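Long-range contacts in putative phosphinothricin n-acetyltransferase (PDB 2JLM), which probably transfers the acetyl group of acetyl-CoA to the amino group of L-methionine sulfoximine and L-methionine sulfone: residues F10-C15 with P62-V67; D18-E23 with G71-F76; R118-E123 with L171-P176. All blocks are in the same frame, centred on the assembly; numbering follows the deposited sequence.

Contact 1: F10-C15 with P62-V67; sequences FRFVEC and PIIGAV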
loop_
_atom_site.group_PDB
_atom_site.type_symbol
_atom_site.label_atom_id
_atom_site.label_comp_id
_atom_site.label_asym_id
_atom_site.label_seq_id
_atom_site.Cartn_x
_atom_site.Cartn_y
_atom_site.Cartn_z
ATOM N N PHE D 10 27.335 -2.990 -7.487
ATOM C CA PHE D 10 26.063 -2.283 -7.598
ATOM C C PHE D 10 25.022 -2.890 -6.681
ATOM O O PHE D 10 25.125 -4.058 -6.290
ATOM C CB PHE D 10 25.546 -2.315 -9.043
ATOM C CG PHE D 10 24.866 -3.601 -9.408
ATOM C CD1 PHE D 10 23.491 -3.730 -9.294
ATOM C CD2 PHE D 10 25.604 -4.687 -9.853
ATOM C CE1 PHE D 10 22.862 -4.917 -9.628
ATOM C CE2 PHE D 10 24.987 -5.872 -10.187
ATOM C CZ PHE D 10 23.614 -5.990 -10.078
ATOM N N ARG D 11 24.015 -2.087 -6.342
ATOM C CA ARG D 11 22.913 -2.551 -5.515
ATOM C C ARG D 11 21.598 -2.139 -6.165
ATOM O O ARG D 11 21.581 -1.270 -7.033
ATOM C CB ARG D 11 22.993 -1.925 -4.125
ATOM C CG ARG D 11 22.680 -0.429 -4.137
ATOM C CD ARG D 11 22.868 0.198 -2.768
ATOM N NE ARG D 11 23.123 1.632 -2.881
ATOM C CZ ARG D 11 22.238 2.575 -2.571
ATOM N NH1 ARG D 11 21.043 2.235 -2.102
ATOM N NH2 ARG D 11 22.553 3.855 -2.721
ATOM N N PHE D 12 20.504 -2.758 -5.727
ATOM C CA PHE D 12 19.176 -2.424 -6.216
ATOM C C PHE D 12 18.594 -1.288 -5.401
ATOM O O PHE D 12 18.847 -1.181 -4.210
ATOM C CB PHE D 12 18.243 -3.640 -6.145
ATOM C CG PHE D 12 18.542 -4.691 -7.171
ATOM C CD1 PHE D 12 18.658 -6.019 -6.808
ATOM C CD2 PHE D 12 18.703 -4.344 -8.510
ATOM C CE1 PHE D 12 18.931 -6.988 -7.759
ATOM C CE2 PHE D 12 18.973 -5.305 -9.466
ATOM C CZ PHE D 12 19.093 -6.624 -9.098
ATOM N N VAL D 13 17.811 -0.442 -6.057
ATOM C CA VAL D 13 17.076 0.605 -5.381
ATOM C C VAL D 13 15.669 0.736 -5.976
ATOM O O VAL D 13 15.432 0.365 -7.119
ATOM C CB VAL D 13 17.794 1.951 -5.526
ATOM C CG1 VAL D 13 17.819 2.363 -6.982
ATOM C CG2 VAL D 13 17.094 3.009 -4.703
ATOM N N GLU D 14 14.739 1.259 -5.188
ATOM C CA GLU D 14 13.427 1.632 -5.688
ATOM C C GLU D 14 13.490 3.056 -6.201
ATOM O O GLU D 14 13.626 3.991 -5.415
ATOM C CB GLU D 14 12.385 1.530 -4.570
ATOM C CG GLU D 14 12.263 0.128 -3.980
ATOM C CD GLU D 14 11.970 -0.912 -5.052
ATOM O OE1 GLU D 14 10.918 -0.810 -5.716
ATOM O OE2 GLU D 14 12.795 -1.829 -5.239
ATOM N N CYS D 15 13.400 3.232 -7.515
ATOM C CA CYS D 15 13.478 4.573 -8.078
ATOM C C CYS D 15 12.304 5.464 -7.677
ATOM O O CYS D 15 11.157 5.018 -7.619
ATOM C CB CYS D 15 13.624 4.519 -9.593
ATOM S SG CYS D 15 15.165 3.769 -10.083
ATOM N N PRO D 62 6.158 -0.967 -10.297
ATOM C CA PRO D 62 7.499 -0.834 -9.718
ATOM C C PRO D 62 8.468 -0.146 -10.675
ATOM O O PRO D 62 8.319 -0.246 -11.894
ATOM C CB PRO D 62 7.925 -2.287 -9.485
ATOM C CG PRO D 62 7.126 -3.081 -10.475
ATOM C CD PRO D 62 5.839 -2.350 -10.693
ATOM N N ILE D 63 9.436 0.574 -10.124
ATOM C CA ILE D 63 10.580 1.031 -10.902
ATOM C C ILE D 63 11.828 0.596 -10.144
ATOM O O ILE D 63 12.163 1.169 -9.108
ATOM C CB ILE D 63 10.585 2.560 -11.107
ATOM C CG1 ILE D 63 9.181 3.079 -11.433
ATOM C CG2 ILE D 63 11.549 2.957 -12.220
ATOM C CD1 ILE D 63 9.149 4.591 -11.642
ATOM N N ILE D 64 12.494 -0.438 -10.648
ATOM C CA ILE D 64 13.648 -1.016 -9.969
ATOM C C ILE D 64 14.947 -0.551 -10.619
ATOM O O ILE D 64 15.169 -0.757 -11.811
ATOM C CB ILE D 64 13.586 -2.553 -9.966
ATOM C CG1 ILE D 64 12.287 -3.038 -9.314
ATOM C CG2 ILE D 64 14.766 -3.135 -9.222
ATOM C CD1 ILE D 64 12.132 -4.578 -9.305
ATOM N N GLY D 65 15.801 0.091 -9.833
ATOM C CA GLY D 65 17.029 0.654 -10.364
ATOM C C GLY D 65 18.272 -0.073 -9.891
ATOM O O GLY D 65 18.239 -0.826 -8.916
ATOM N N ALA D 66 19.374 0.140 -10.599
ATOM C CA ALA D 66 20.662 -0.414 -10.197
ATOM C C ALA D 66 21.633 0.746 -10.031
ATOM O O ALA D 66 21.755 1.595 -10.920
ATOM C CB ALA D 66 21.173 -1.410 -11.228
ATOM N N VAL D 67 22.305 0.795 -8.885
ATOM C CA VAL D 67 23.154 1.938 -8.569
ATOM C C VAL D 67 24.564 1.497 -8.215
ATOM O O VAL D 67 24.751 0.495 -7.527
ATOM C CB VAL D 67 22.541 2.768 -7.441
ATOM C CG1 VAL D 67 23.518 3.795 -6.950
ATOM C CG2 VAL D 67 21.265 3.443 -7.940
HETATM O O HOH W 1 9.484 0.603 -7.211
#
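The ring of F12 receives G65 O at its edge, in plane, with CD2 3.6 Å from that oxygen, while I64 CG2 approaches the same ring atom obliquely. F10 takes F12 CE2 at its own edge, in plane, and its CD1 packs obliquely on A66 CB at 3.8 Å. Both rings, with I64, lie on the side of the sheet covered by helix 107-121, where H110 meets F10, L111 packs on F12 and L115 on I64. On the opposite face V13 CG1 touches V67 CG2 at 3.7 Å. C15, in the loop just past the strand, sets SG 3.6 Å from G65 CA, where a CB on G65 would clash. Five backbone bonds fix the register: R11 and V67 exchange two, V13 and G65 two more, and C15 N reaches I63 O at 2.9 Å. G65 N to V13 O is nearly straight (173°), whereas V13 N meets G65 O from above the carbonyl plane. E14, bent at chi2, salt-bridges R118, and a water links its OE1 to I63 N. Antiparallel pairing at 150° between strand directions joins the first two strands of the GNAT sheet; at F10 that sheet continues in parallel into the second subunit.

Contact 2: D18-E23 with G71-F76; sequences DQHALE and GQLLGF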
loop_
_atom_site.group_PDB
_atom_site.type_symbol
_atom_site.label_atom_id
_atom_site.label_comp_id
_atom_site.label_asym_id
_atom_site.label_seq_id
_atom_site.Cartn_x
_atom_site.Cartn_y
_atom_site.Cartn_z
ATOM N N ASP D 18 11.795 12.083 -7.180
ATOM C CA ASP D 18 12.716 13.027 -6.564
ATOM C C ASP D 18 14.178 12.665 -6.851
ATOM O O ASP D 18 14.953 13.503 -7.307
ATOM C CB ASP D 18 12.465 13.131 -5.054
ATOM C CG ASP D 18 12.686 11.814 -4.329
ATOM N N GLN D 19 14.548 11.412 -6.609
ATOM C CA GLN D 19 15.948 11.000 -6.704
ATOM C C GLN D 19 16.429 10.661 -8.114
ATOM O O GLN D 19 17.623 10.757 -8.400
ATOM C CB GLN D 19 16.221 9.798 -5.789
ATOM C CG GLN D 19 16.076 10.068 -4.302
ATOM C CD GLN D 19 16.520 8.887 -3.458
ATOM N N HIS D 20 15.518 10.261 -8.996
ATOM C CA HIS D 20 15.947 9.608 -10.233
ATOM C C HIS D 20 15.398 10.169 -11.548
ATOM O O HIS D 20 15.807 9.727 -12.622
ATOM C CB HIS D 20 15.660 8.111 -10.136
ATOM C CG HIS D 20 16.314 7.453 -8.963
ATOM N ND1 HIS D 20 15.617 7.064 -7.840
ATOM C CD2 HIS D 20 17.609 7.115 -8.736
ATOM C CE1 HIS D 20 16.450 6.512 -6.974
ATOM N NE2 HIS D 20 17.664 6.529 -7.495
ATOM N N ALA D 21 14.492 11.142 -11.467
ATOM C CA ALA D 21 13.876 11.721 -12.663
ATOM C C ALA D 21 14.878 12.151 -13.737
ATOM O O ALA D 21 14.684 11.867 -14.920
ATOM C CB ALA D 21 12.972 12.891 -12.293
ATOM N N LEU D 22 15.939 12.847 -13.335
ATOM C CA LEU D 22 16.871 13.393 -14.318
ATOM C C LEU D 22 17.652 12.287 -15.001
ATOM O O LEU D 22 17.699 12.230 -16.228
ATOM C CB LEU D 22 17.824 14.421 -13.697
ATOM C CG LEU D 22 18.614 15.268 -14.710
ATOM C CD1 LEU D 22 18.951 16.640 -14.151
ATOM C CD2 LEU D 22 19.877 14.559 -15.182
ATOM N N GLU D 23 18.260 11.409 -14.207
ATOM C CA GLU D 23 18.999 10.268 -14.755
ATOM C C GLU D 23 18.125 9.381 -15.641
ATOM O O GLU D 23 18.526 9.014 -16.746
ATOM C CB GLU D 23 19.626 9.436 -13.637
ATOM C CG GLU D 23 20.988 9.930 -13.208
ATOM C CD GLU D 23 21.548 9.136 -12.054
ATOM O OE1 GLU D 23 22.601 8.490 -12.241
ATOM O OE2 GLU D 23 20.929 9.149 -10.968
ATOM N N GLY D 71 26.641 5.930 -6.439
ATOM C CA GLY D 71 25.283 6.451 -6.430
ATOM C C GLY D 71 24.692 6.754 -7.802
ATOM O O GLY D 71 23.550 7.203 -7.915
ATOM N N GLN D 72 25.472 6.508 -8.846
ATOM C CA GLN D 72 25.013 6.708 -10.215
ATOM C C GLN D 72 23.995 5.636 -10.645
ATOM O O GLN D 72 24.213 4.433 -10.448
ATOM C CB GLN D 72 26.213 6.708 -11.166
ATOM C CG GLN D 72 25.886 7.144 -12.583
ATOM C CD GLN D 72 27.101 7.125 -13.492
ATOM O OE1 GLN D 72 26.990 7.329 -14.703
ATOM N NE2 GLN D 72 28.273 6.879 -12.909
ATOM N N LEU D 73 22.886 6.076 -11.236
ATOM C CA LEU D 73 21.886 5.150 -11.758
ATOM C C LEU D 73 22.431 4.413 -12.977
ATOM O O LEU D 73 22.628 5.012 -14.034
ATOM C CB LEU D 73 20.590 5.886 -12.105
ATOM C CG LEU D 73 19.386 5.000 -12.442
ATOM C CD1 LEU D 73 18.915 4.199 -11.228
ATOM C CD2 LEU D 73 18.261 5.845 -12.990
ATOM N N LEU D 74 22.688 3.116 -12.815
ATOM C CA LEU D 74 23.257 2.292 -13.884
ATOM C C LEU D 74 22.206 1.876 -14.904
ATOM O O LEU D 74 22.527 1.538 -16.040
ATOM C CB LEU D 74 23.930 1.042 -13.313
ATOM C CG LEU D 74 25.107 1.306 -12.373
ATOM C CD1 LEU D 74 25.969 0.060 -12.243
ATOM C CD2 LEU D 74 25.944 2.473 -12.881
ATOM N N GLY D 75 20.946 1.907 -14.493
ATOM C CA GLY D 75 19.866 1.465 -15.346
ATOM C C GLY D 75 18.684 1.101 -14.486
ATOM O O GLY D 75 18.807 1.018 -13.261
ATOM N N PHE D 76 17.538 0.892 -15.122
ATOM C CA PHE D 76 16.306 0.595 -14.400
ATOM C C PHE D 76 15.389 -0.350 -15.177
ATOM O O PHE D 76 15.535 -0.538 -16.385
ATOM C CB PHE D 76 15.568 1.891 -14.043
ATOM C CG PHE D 76 15.016 2.622 -15.230
ATOM C CD1 PHE D 76 13.684 2.487 -15.585
ATOM C CD2 PHE D 76 15.830 3.441 -15.999
ATOM C CE1 PHE D 76 13.170 3.159 -16.688
ATOM C CE2 PHE D 76 15.324 4.113 -17.099
ATOM C CZ PHE D 76 13.993 3.970 -17.444
HETATM O O HOH W 2 21.224 7.895 -8.619
#
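H20 is the first residue of helix segment 18-23 to meet the strand. Its CG stands anti to the carbonyl carbon (chi1 -57°), which carries CD2 to 4.1 Å from L73 CD1, the two side chains crossing at about a right angle. One face of the imidazole is lined by Q19 CB, 3.4 Å above the ring plane and offset toward the rim. ND1 is bonded to T16 N, an anchor limiting the ring's rotation; since a backbone N-H is the donor, ND1 is probably the unprotonated nitrogen. Three residues on, E23 carries most of the helix's share of the contact. Extended beyond CG, it lays its carboxylate against the backbone at L73: L73 N donates to E23 OE1 at 2.6 Å with an N-H...O angle of 152°, coming from above the carboxylate plane. E23 OE2 accepts from a water at 2.7 Å that also donates to G71 O, so the carboxylate holds the G71-L73 backbone by one direct bond and one water bridge. Alongside these polar links, L73 CD2 packs on E23 CB at 3.9 Å, and Q72 CG lies 3.6 Å from E23 OE1. Helix 17-34 rests on the beginning of strand 73-81: L73 packs on I24 and I27 of that helix and on V67 of the adjacent strand 63-68, while L74 points away from the helix and packs against F10 of strand 7-14.

Contact 3: R118-E123 with L171-P176; sequences RAVESE and LTLDTP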
loop_
_atom_site.group_PDB
_atom_site.type_symbol
_atom_site.label_atom_id
_atom_site.label_comp_id
_atom_site.label_asym_id
_atom_site.label_seq_id
_atom_site.Cartn_x
_atom_site.Cartn_y
_atom_site.Cartn_z
ATOM N N ARG D 118 9.613 -9.518 -8.485
ATOM C CA ARG D 118 8.561 -8.579 -8.118
ATOM C C ARG D 118 7.203 -8.950 -8.737
ATOM O O ARG D 118 6.162 -8.775 -8.102
ATOM C CB ARG D 118 8.951 -7.151 -8.516
ATOM C CG ARG D 118 8.113 -6.066 -7.838
ATOM C CD ARG D 118 8.394 -6.005 -6.335
ATOM N NE ARG D 118 9.806 -5.723 -6.092
ATOM C CZ ARG D 118 10.317 -4.498 -6.011
ATOM N NH1 ARG D 118 11.616 -4.326 -5.804
ATOM N NH2 ARG D 118 9.528 -3.438 -6.128
ATOM N N ALA D 119 7.223 -9.448 -9.975
ATOM C CA ALA D 119 6.000 -9.854 -10.670
ATOM C C ALA D 119 5.314 -10.987 -9.920
ATOM O O ALA D 119 4.096 -10.970 -9.727
ATOM C CB ALA D 119 6.300 -10.286 -12.131
ATOM N N VAL D 120 6.102 -11.976 -9.508
ATOM C CA VAL D 120 5.582 -13.113 -8.762
ATOM C C VAL D 120 4.883 -12.651 -7.485
ATOM O O VAL D 120 3.826 -13.174 -7.119
ATOM C CB VAL D 120 6.698 -14.097 -8.412
ATOM C CG1 VAL D 120 6.166 -15.235 -7.550
ATOM C CG2 VAL D 120 7.318 -14.632 -9.683
ATOM N N GLU D 121 5.459 -11.653 -6.822
ATOM C CA GLU D 121 4.848 -11.089 -5.620
ATOM C C GLU D 121 3.606 -10.284 -5.949
ATOM O O GLU D 121 2.719 -10.139 -5.115
ATOM C CB GLU D 121 5.837 -10.199 -4.863
ATOM C CG GLU D 121 7.060 -10.938 -4.338
ATOM C CD GLU D 121 8.191 -9.995 -3.950
ATOM O OE1 GLU D 121 7.908 -8.832 -3.583
ATOM O OE2 GLU D 121 9.366 -10.424 -4.013
ATOM N N SER D 122 3.542 -9.751 -7.161
ATOM C CA SER D 122 2.446 -8.858 -7.526
ATOM C C SER D 122 1.294 -9.595 -8.213
ATOM O O SER D 122 0.379 -8.972 -8.768
ATOM C CB SER D 122 2.968 -7.704 -8.382
ATOM O OG SER D 122 4.062 -7.065 -7.737
ATOM N N GLU D 123 1.358 -10.924 -8.157
ATOM C CA GLU D 123 0.324 -11.806 -8.698
ATOM C C GLU D 123 0.131 -11.619 -10.198
ATOM O O GLU D 123 -0.968 -11.807 -10.718
ATOM C CB GLU D 123 -0.998 -11.611 -7.956
ATOM C CG GLU D 123 -0.933 -11.953 -6.479
ATOM C CD GLU D 123 -0.655 -13.424 -6.230
ATOM O OE1 GLU D 123 0.493 -13.756 -5.864
ATOM O OE2 GLU D 123 -1.580 -14.249 -6.405
ATOM N N LEU D 171 6.435 -14.263 -20.628
ATOM C CA LEU D 171 6.805 -15.197 -19.583
ATOM C C LEU D 171 5.552 -15.467 -18.764
ATOM O O LEU D 171 4.947 -14.536 -18.230
ATOM C CB LEU D 171 7.889 -14.579 -18.704
ATOM C CG LEU D 171 8.216 -15.301 -17.397
ATOM C CD1 LEU D 171 8.950 -16.601 -17.698
ATOM C CD2 LEU D 171 9.045 -14.400 -16.487
ATOM N N THR D 172 5.157 -16.730 -18.663
ATOM C CA THR D 172 3.959 -17.076 -17.897
ATOM C C THR D 172 4.325 -17.563 -16.497
ATOM O O THR D 172 5.133 -18.465 -16.331
ATOM C CB THR D 172 3.085 -18.115 -18.633
ATOM O OG1 THR D 172 2.868 -17.681 -19.980
ATOM C CG2 THR D 172 1.729 -18.270 -17.942
ATOM N N LEU D 173 3.746 -16.924 -15.490
ATOM C CA LEU D 173 4.066 -17.225 -14.105
ATOM C C LEU D 173 3.039 -18.185 -13.525
ATOM O O LEU D 173 1.969 -18.386 -14.109
ATOM C CB LEU D 173 4.107 -15.937 -13.276
ATOM C CG LEU D 173 5.076 -14.845 -13.752
ATOM C CD1 LEU D 173 5.030 -13.624 -12.832
ATOM C CD2 LEU D 173 6.498 -15.380 -13.859
ATOM N N ASP D 174 3.367 -18.771 -12.375
ATOM C CA ASP D 174 2.455 -19.664 -11.655
ATOM C C ASP D 174 1.370 -18.884 -10.915
ATOM O O ASP D 174 0.305 -19.417 -10.620
ATOM C CB ASP D 174 3.231 -20.542 -10.674
ATOM C CG ASP D 174 3.984 -21.656 -11.370
ATOM O OD1 ASP D 174 3.406 -22.269 -12.297
ATOM O OD2 ASP D 174 5.146 -21.923 -10.995
ATOM N N THR D 175 1.644 -17.619 -10.615
ATOM C CA THR D 175 0.625 -16.757 -10.031
ATOM C C THR D 175 -0.231 -16.139 -11.139
ATOM O O THR D 175 0.174 -16.132 -12.308
ATOM C CB THR D 175 1.249 -15.653 -9.152
ATOM O OG1 THR D 175 2.085 -14.805 -9.949
ATOM C CG2 THR D 175 2.078 -16.277 -8.036
ATOM N N PRO D 176 -1.436 -15.654 -10.782
ATOM C CA PRO D 176 -1.985 -15.695 -9.421
ATOM C C PRO D 176 -2.595 -17.064 -9.137
ATOM O O PRO D 176 -3.030 -17.728 -10.076
ATOM C CB PRO D 176 -3.094 -14.647 -9.478
ATOM C CG PRO D 176 -3.606 -14.748 -10.870
ATOM C CD PRO D 176 -2.427 -15.147 -11.746
#
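A few torsions set the meeting points. L173 holds CG anti to the carbonyl carbon (chi1 -57°) and is extended at chi2, so its CD1 branch reaches the helix; T175 keeps OG1 in the crowded position between N and the carbonyl carbon, leaving CG2 beside its own backbone N; and E123 folds back at chi2 (-65°), which brings its carboxylate against T175 and P176. L173 CD1 lands tip-on at 3.6 Å from A119 CB and meets V120 CG2 more loosely at 4.0 Å, the leucine and valine crossing obliquely. Two residues on from L173, T175 CG2 lies 3.7 Å from V120 O and equally far from E123 OE1, and the glutamate crosses the threonine at about a right angle. T175 OG1 is engaged by V124 O. E123 OE2 approaches the proline, 3.4 Å from both P176 CA and P176 CB. No hydrogen bond joins the two segments, so this is van der Waals packing with a carboxylate laid against aliphatic carbons. The cis peptide before P176 bends the chain there, and the CA atoms of E123 and P176 come within 4.6 Å. At the helix end S122 OG returns to R118 O at 2.7 Å, donating from above the carbonyl plane, and E123 follows with positive phi (61°). T175 O also accepts from H125, and W163 of the third subunit packs on P176. The arrangement joins the C-terminal end of GNAT helix 107-121, the helix after the fourth strand, to the chain leaving strand 162-172, next to strand 126-132 in the central sheet.

How the contacts relate
From the N terminus, strand 7-14 leads directly into helix 17-34, and strand 63-68 into strand 73-81. Contact 1 closes a loop of 46 residues that is mostly helical, and contact 2 opens before that loop closes and ends after it: the two cross. They share a sheet, and A66 bonds through its backbone to L74 and G75, so strand 73-81 of contact 2 is paired with strand 63-68 of contact 1, while C15 packs on H20 of the helix. Contact 3 follows in series, closing a strand-rich loop over the later part of the sheet. R118 NH1 nevertheless reaches back to contact 1 in a salt bridge with E14 OE2; contacts 2 and 3 do not touch.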